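Local coordinates for Cfl (Pectobacterium brasiliense, PDB 7A9J), which probably activates carboxylic acids such as coronafacic acid with ATP, as an amide-forming ligase of the AMP-binding enzyme family, at residues Gly125-Lys128 and Arg129-Thr133; His161-Glu164 and Glu165-Gln169. The protein carries 1 engineered substitution. All coordinates share one frame; numbering follows the deposited sequence.

Contact 1 (Gly125-Lys128 and Arg129-Thr133); sequences GDKK and RFYET. With PO4 (phosphate ion), chain C.
The guanidinium of R129 has the aliphatic stem of K128 over one face, with CB of K128 3.7 Å above the plane; the carboxylate of D126 lies at its NE/NH2 edge and a bound phosphate at its NH1/NH2 edge. The ring of Y131 has CD2 of F130 over one face and O of K127 near its edge. R129 bends at chi2 and chi3 (47° and 69°), which folds it back toward D126 and presents NE and NH2 side-on. NE of R129 donates to the syn lone pair of D126 OD1 at 2.9 Å, and NH2 completes the salt bridge to OD2 at 2.8 Å, though the two planes are turned 34° apart. OD1 also accepts from the backbone N of R129 at 3.1 Å, the N-cap bond of helix 127-132, so one oxygen ties main chain and side chain of the same residue. OD2 also accepts from G80 N. The phosphate takes NH2 of R129 on O4 (2.8 Å), and its O1 receives both NH1 of R129 and, at 3.1 Å, NZ of the extended K128. CG of K127 lies 3.7 Å from CD2 of Y131, whose hydroxyl bonds to the D155 carboxylate and the backbone N of K152. K128 and R129, with E261 N, hold a phosphate probably from the crystallisation liquor, implying no physiological ligand; the paired D126 would be expected to stay ionised.

Contact 2 (His161-Glu164 and Glu165-Gln169); sequences HNWE and EIISQ
H161 and E165 meet through a hydrogen bond from imidazole to carboxylate, one of a polar set that holds H161 and N162, at the end of the strand, to E165 in the first turn. ND1 of H161 reaches OE1 of E165 at 2.7 Å, a short but bent bond that meets the oxygen on its syn side, out of the carboxylate plane. Ring and carboxylate are turned 73° apart. The second oxygen of E165, OE2, accepts from the backbone N of N162 at 2.9 Å, approached from above the carboxylate plane. Each carboxylate oxygen thus has its own donor, which fixes the rotation of the group. In return, the side chain of N162 receives E164 N on OD1 at 2.8 Å, in the amide plane and on a lone pair; CG of N162 lies opposite its own backbone N (chi1 -170°), which places OD1 where it can accept that bond.

Backbone bonds close the turn at three-residue spacing: E165 N to N162 O, I166 N to W163 O, and I167 N to E164 O, the last stretched to 3.3 Å. All three donors stand above the carbonyl planes.

Apolar contacts gather around W163. CG2 of I166 sits over its six-membered ring, 3.8 Å from the centroid and 8° off the normal, a CH-pi contact. CD1 of I167 approaches NE1 of W163 obliquely at 3.7 Å. The indole also packs on I60 of helix 50-66 and T88 of helix 83-95, while I166 touches L64 and I167 touches L56, so the short turn is pressed against helix 50-66.

Together, N162 and E165 form a capping box, the reciprocal N-terminal cap of a helix, placed here where edge strand 160-162 of a five-stranded parallel sheet passes into a short, weakly bonded helical turn, 163-166.

Contact 1 precedes contact 2 along the chain, both within the AMP-binding part of the enzyme, their centres about 16 Å apart and their nearest atoms about 6 Å apart without touching. They are the exits of two strands of one parallel five-stranded sheet: strand 122-125 runs into helix 127-132, and edge strand 160-162 into the helical turn 163-166. Strand 145-148 lies between them and links the contacts, since F130 packs on I146 and V148 while H161 bonds to the same two residues through its backbone. Both strands end in side-chain caps, D126 and N162. Neither contact includes residues of the pocket holding the indene carboxylic acid, so both belong to the outer architecture of the sheet.

Contact 1 (Gly125-Lys128 and Arg129-Thr133)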
loop_
_atom_site.group_PDB
_atom_site.type_symbol
_atom_site.label_atom_id
_atom_site.label_comp_id
_atom_site.label_asym_id
_atom_site.label_seq_id
_atom_site.Cartn_x
_atom_site.Cartn_y
_atom_site.Cartn_z
ATOM N N GLY A 125 11.584 18.468 6.511
ATOM C CA GLY A 125 11.714 17.944 5.169
ATOM C C GLY A 125 13.169 17.706 4.822
ATOM O O GLY A 125 14.083 18.048 5.588
ATOM N N ASP A 126 13.386 17.089 3.662
ATOM C CA ASP A 126 14.736 16.918 3.156
ATOM C C ASP A 126 14.994 17.876 2.020
ATOM O O ASP A 126 14.126 18.666 1.603
ATOM C CB ASP A 126 15.046 15.453 2.771
ATOM C CG ASP A 126 14.203 14.911 1.641
ATOM O OD1 ASP A 126 13.494 15.688 0.959
ATOM O OD2 ASP A 126 14.240 13.650 1.445
ATOM N N LYS A 127 16.263 17.900 1.599
ATOM C CA LYS A 127 16.684 18.924 0.666
ATOM C C LYS A 127 15.843 18.902 -0.608
ATOM O O LYS A 127 15.323 19.937 -1.050
ATOM C CB LYS A 127 18.170 18.743 0.342
ATOM C CG LYS A 127 18.710 19.864 -0.497
ATOM C CD LYS A 127 20.202 19.709 -0.837
ATOM C CE LYS A 127 20.659 20.782 -1.802
ATOM N NZ LYS A 127 22.109 20.717 -2.131
ATOM N N LYS A 128 15.712 17.721 -1.217
ATOM C CA LYS A 128 15.033 17.627 -2.507
ATOM C C LYS A 128 13.587 18.122 -2.403
ATOM O O LYS A 128 13.141 18.911 -3.247
ATOM C CB LYS A 128 15.076 16.153 -2.959
ATOM C CG LYS A 128 14.390 15.861 -4.309
ATOM C CD LYS A 128 14.849 14.472 -4.804
ATOM C CE LYS A 128 14.190 14.060 -6.142
ATOM N NZ LYS A 128 14.368 12.582 -6.397
ATOM N N ARG A 129 12.863 17.688 -1.366
ATOM C CA ARG A 129 11.436 18.029 -1.219
ATOM C C ARG A 129 11.258 19.510 -0.890
ATOM O O ARG A 129 10.431 20.209 -1.492
ATOM C CB ARG A 129 10.789 17.148 -0.143
ATOM C CG ARG A 129 10.049 15.909 -0.746
ATOM C CD ARG A 129 10.904 15.156 -1.817
ATOM N NE ARG A 129 12.066 14.465 -1.203
ATOM C CZ ARG A 129 12.706 13.455 -1.795
ATOM N NH1 ARG A 129 12.261 13.025 -3.002
ATOM N NH2 ARG A 129 13.788 12.914 -1.216
ATOM N N PHE A 130 12.062 20.018 0.040
ATOM C CA PHE A 130 11.981 21.430 0.388
ATOM C C PHE A 130 12.236 22.338 -0.802
ATOM O O PHE A 130 11.537 23.331 -0.977
ATOM C CB PHE A 130 12.982 21.743 1.543
ATOM C CG PHE A 130 12.962 23.189 1.953
ATOM C CD1 PHE A 130 11.890 23.678 2.701
ATOM C CD2 PHE A 130 14.024 24.012 1.664
ATOM C CE1 PHE A 130 11.887 25.052 3.075
ATOM C CE2 PHE A 130 14.012 25.395 1.987
ATOM C CZ PHE A 130 12.938 25.888 2.733
ATOM N N TYR A 131 13.309 22.111 -1.568
ATOM C CA TYR A 131 13.659 23.116 -2.539
ATOM C C TYR A 131 12.703 23.086 -3.730
ATOM O O TYR A 131 12.590 24.078 -4.432
ATOM C CB TYR A 131 15.112 22.962 -2.990
ATOM C CG TYR A 131 15.994 23.650 -1.975
ATOM C CD1 TYR A 131 16.078 25.039 -1.955
ATOM C CD2 TYR A 131 16.668 22.916 -0.998
ATOM C CE1 TYR A 131 16.909 25.711 -0.985
ATOM C CE2 TYR A 131 17.475 23.577 -0.036
ATOM C CZ TYR A 131 17.543 24.936 -0.031
ATOM O OH TYR A 131 18.354 25.613 0.898
ATOM N N GLU A 132 11.987 21.979 -3.889
ATOM C CA GLU A 132 10.927 21.929 -4.910
ATOM C C GLU A 132 9.688 22.719 -4.486
ATOM O O GLU A 132 8.801 22.997 -5.315
ATOM C CB GLU A 132 10.530 20.456 -5.121
ATOM C CG GLU A 132 11.447 19.695 -6.070
ATOM C CD GLU A 132 11.286 18.159 -5.985
ATOM O OE1 GLU A 132 10.414 17.635 -5.228
ATOM O OE2 GLU A 132 12.052 17.464 -6.696
ATOM N N THR A 133 9.597 23.048 -3.202
ATOM C CA THR A 133 8.390 23.552 -2.556
ATOM C C THR A 133 8.672 24.791 -1.710
ATOM O O THR A 133 7.865 25.142 -0.844
ATOM C CB THR A 133 7.802 22.455 -1.668
ATOM O OG1 THR A 133 7.976 21.190 -2.311
ATOM C CG2 THR A 133 6.293 22.667 -1.511
HETATM P P PO4 C . 15.039 10.052 -3.306
HETATM O O1 PO4 C . 13.843 10.680 -4.058
HETATM O O2 PO4 C . 16.321 10.182 -4.100
HETATM O O3 PO4 C . 14.740 8.599 -3.102
HETATM O O4 PO4 C . 15.265 10.684 -1.976
#

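Contact 2 (His161-Glu164 and Glu165-Gln169)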
loop_
_atom_site.group_PDB
_atom_site.type_symbol
_atom_site.label_atom_id
_atom_site.label_comp_id
_atom_site.label_asym_id
_atom_site.label_seq_id
_atom_site.Cartn_x
_atom_site.Cartn_y
_atom_site.Cartn_z
ATOM N N HIS A 161 15.509 26.450 9.352
ATOM C CA HIS A 161 16.652 25.954 10.105
ATOM C C HIS A 161 17.230 24.724 9.423
ATOM O O HIS A 161 16.531 23.984 8.724
ATOM C CB HIS A 161 16.245 25.602 11.549
ATOM C CG HIS A 161 15.765 26.784 12.322
ATOM N ND1 HIS A 161 16.613 27.603 13.048
ATOM C CD2 HIS A 161 14.523 27.310 12.451
ATOM C CE1 HIS A 161 15.907 28.580 13.594
ATOM N NE2 HIS A 161 14.632 28.409 13.269
ATOM N N ASN A 162 18.516 24.503 9.637
ATOM C CA ASN A 162 19.110 23.249 9.193
ATOM C C ASN A 162 18.719 22.132 10.152
ATOM O O ASN A 162 18.647 22.340 11.374
ATOM C CB ASN A 162 20.637 23.412 9.155
ATOM C CG ASN A 162 21.340 22.252 8.477
ATOM O OD1 ASN A 162 21.325 21.120 8.979
ATOM N ND2 ASN A 162 21.968 22.531 7.326
ATOM N N TRP A 163 18.523 20.930 9.598
ATOM C CA TRP A 163 18.204 19.743 10.389
ATOM C C TRP A 163 19.202 19.537 11.535
ATOM O O TRP A 163 18.820 19.084 12.624
ATOM C CB TRP A 163 18.231 18.505 9.496
ATOM C CG TRP A 163 18.283 17.211 10.221
ATOM C CD1 TRP A 163 19.399 16.430 10.476
ATOM C CD2 TRP A 163 17.177 16.537 10.800
ATOM N NE1 TRP A 163 19.028 15.317 11.164
ATOM C CE2 TRP A 163 17.680 15.363 11.414
ATOM C CE3 TRP A 163 15.811 16.809 10.865
ATOM C CZ2 TRP A 163 16.858 14.459 12.066
ATOM C CZ3 TRP A 163 14.965 15.870 11.482
ATOM C CH2 TRP A 163 15.506 14.731 12.105
ATOM N N GLU A 164 20.479 19.779 11.269
ATOM C CA GLU A 164 21.490 19.572 12.330
ATOM C C GLU A 164 21.149 20.325 13.604
ATOM O O GLU A 164 21.567 19.919 14.701
ATOM C CB GLU A 164 22.854 19.959 11.819
ATOM C CG GLU A 164 23.187 19.187 10.604
ATOM C CD GLU A 164 24.184 18.084 10.810
ATOM O OE1 GLU A 164 25.182 18.076 10.052
ATOM O OE2 GLU A 164 23.973 17.230 11.706
ATOM N N GLU A 165 20.402 21.425 13.484
ATOM C CA GLU A 165 20.070 22.192 14.673
ATOM C C GLU A 165 19.161 21.405 15.606
ATOM O O GLU A 165 19.271 21.542 16.838
ATOM C CB GLU A 165 19.415 23.516 14.294
ATOM C CG GLU A 165 20.303 24.463 13.537
ATOM C CD GLU A 165 19.548 25.716 13.081
ATOM O OE1 GLU A 165 18.894 26.362 13.942
ATOM O OE2 GLU A 165 19.599 26.033 11.857
ATOM N N ILE A 166 18.296 20.554 15.053
ATOM C CA ILE A 166 17.343 19.841 15.885
ATOM C C ILE A 166 18.003 18.712 16.656
ATOM O O ILE A 166 17.381 18.178 17.586
ATOM C CB ILE A 166 16.165 19.307 15.026
ATOM C CG1 ILE A 166 14.862 19.257 15.814
ATOM C CG2 ILE A 166 16.437 17.876 14.493
ATOM C CD1 ILE A 166 13.682 18.848 14.915
ATOM N N ILE A 167 19.190 18.259 16.248
ATOM C CA ILE A 167 19.884 17.216 17.008
ATOM C C ILE A 167 21.169 17.715 17.677
ATOM O O ILE A 167 22.004 16.904 18.070
ATOM C CB ILE A 167 20.194 15.999 16.124
ATOM C CG1 ILE A 167 20.970 16.469 14.867
ATOM C CG2 ILE A 167 18.878 15.244 15.790
ATOM C CD1 ILE A 167 21.444 15.329 13.998
ATOM N N SER A 168 21.388 19.023 17.746
ATOM C CA SER A 168 22.664 19.506 18.264
ATOM C C SER A 168 22.739 19.402 19.783
ATOM O O SER A 168 23.839 19.334 20.321
ATOM C CB SER A 168 22.903 20.931 17.779
ATOM O OG SER A 168 21.913 21.793 18.298
ATOM N N GLN A 169 21.598 19.341 20.486
ATOM C CA GLN A 169 21.748 19.308 21.940
ATOM C C GLN A 169 21.585 17.892 22.465
ATOM O O GLN A 169 20.739 17.143 21.982
ATOM C CB GLN A 169 20.724 20.214 22.628
ATOM C CG GLN A 169 20.972 21.687 22.383
ATOM C CD GLN A 169 22.351 22.173 22.900
ATOM O OE1 GLN A 169 23.282 22.393 22.116
ATOM N NE2 GLN A 169 22.469 22.360 24.222
#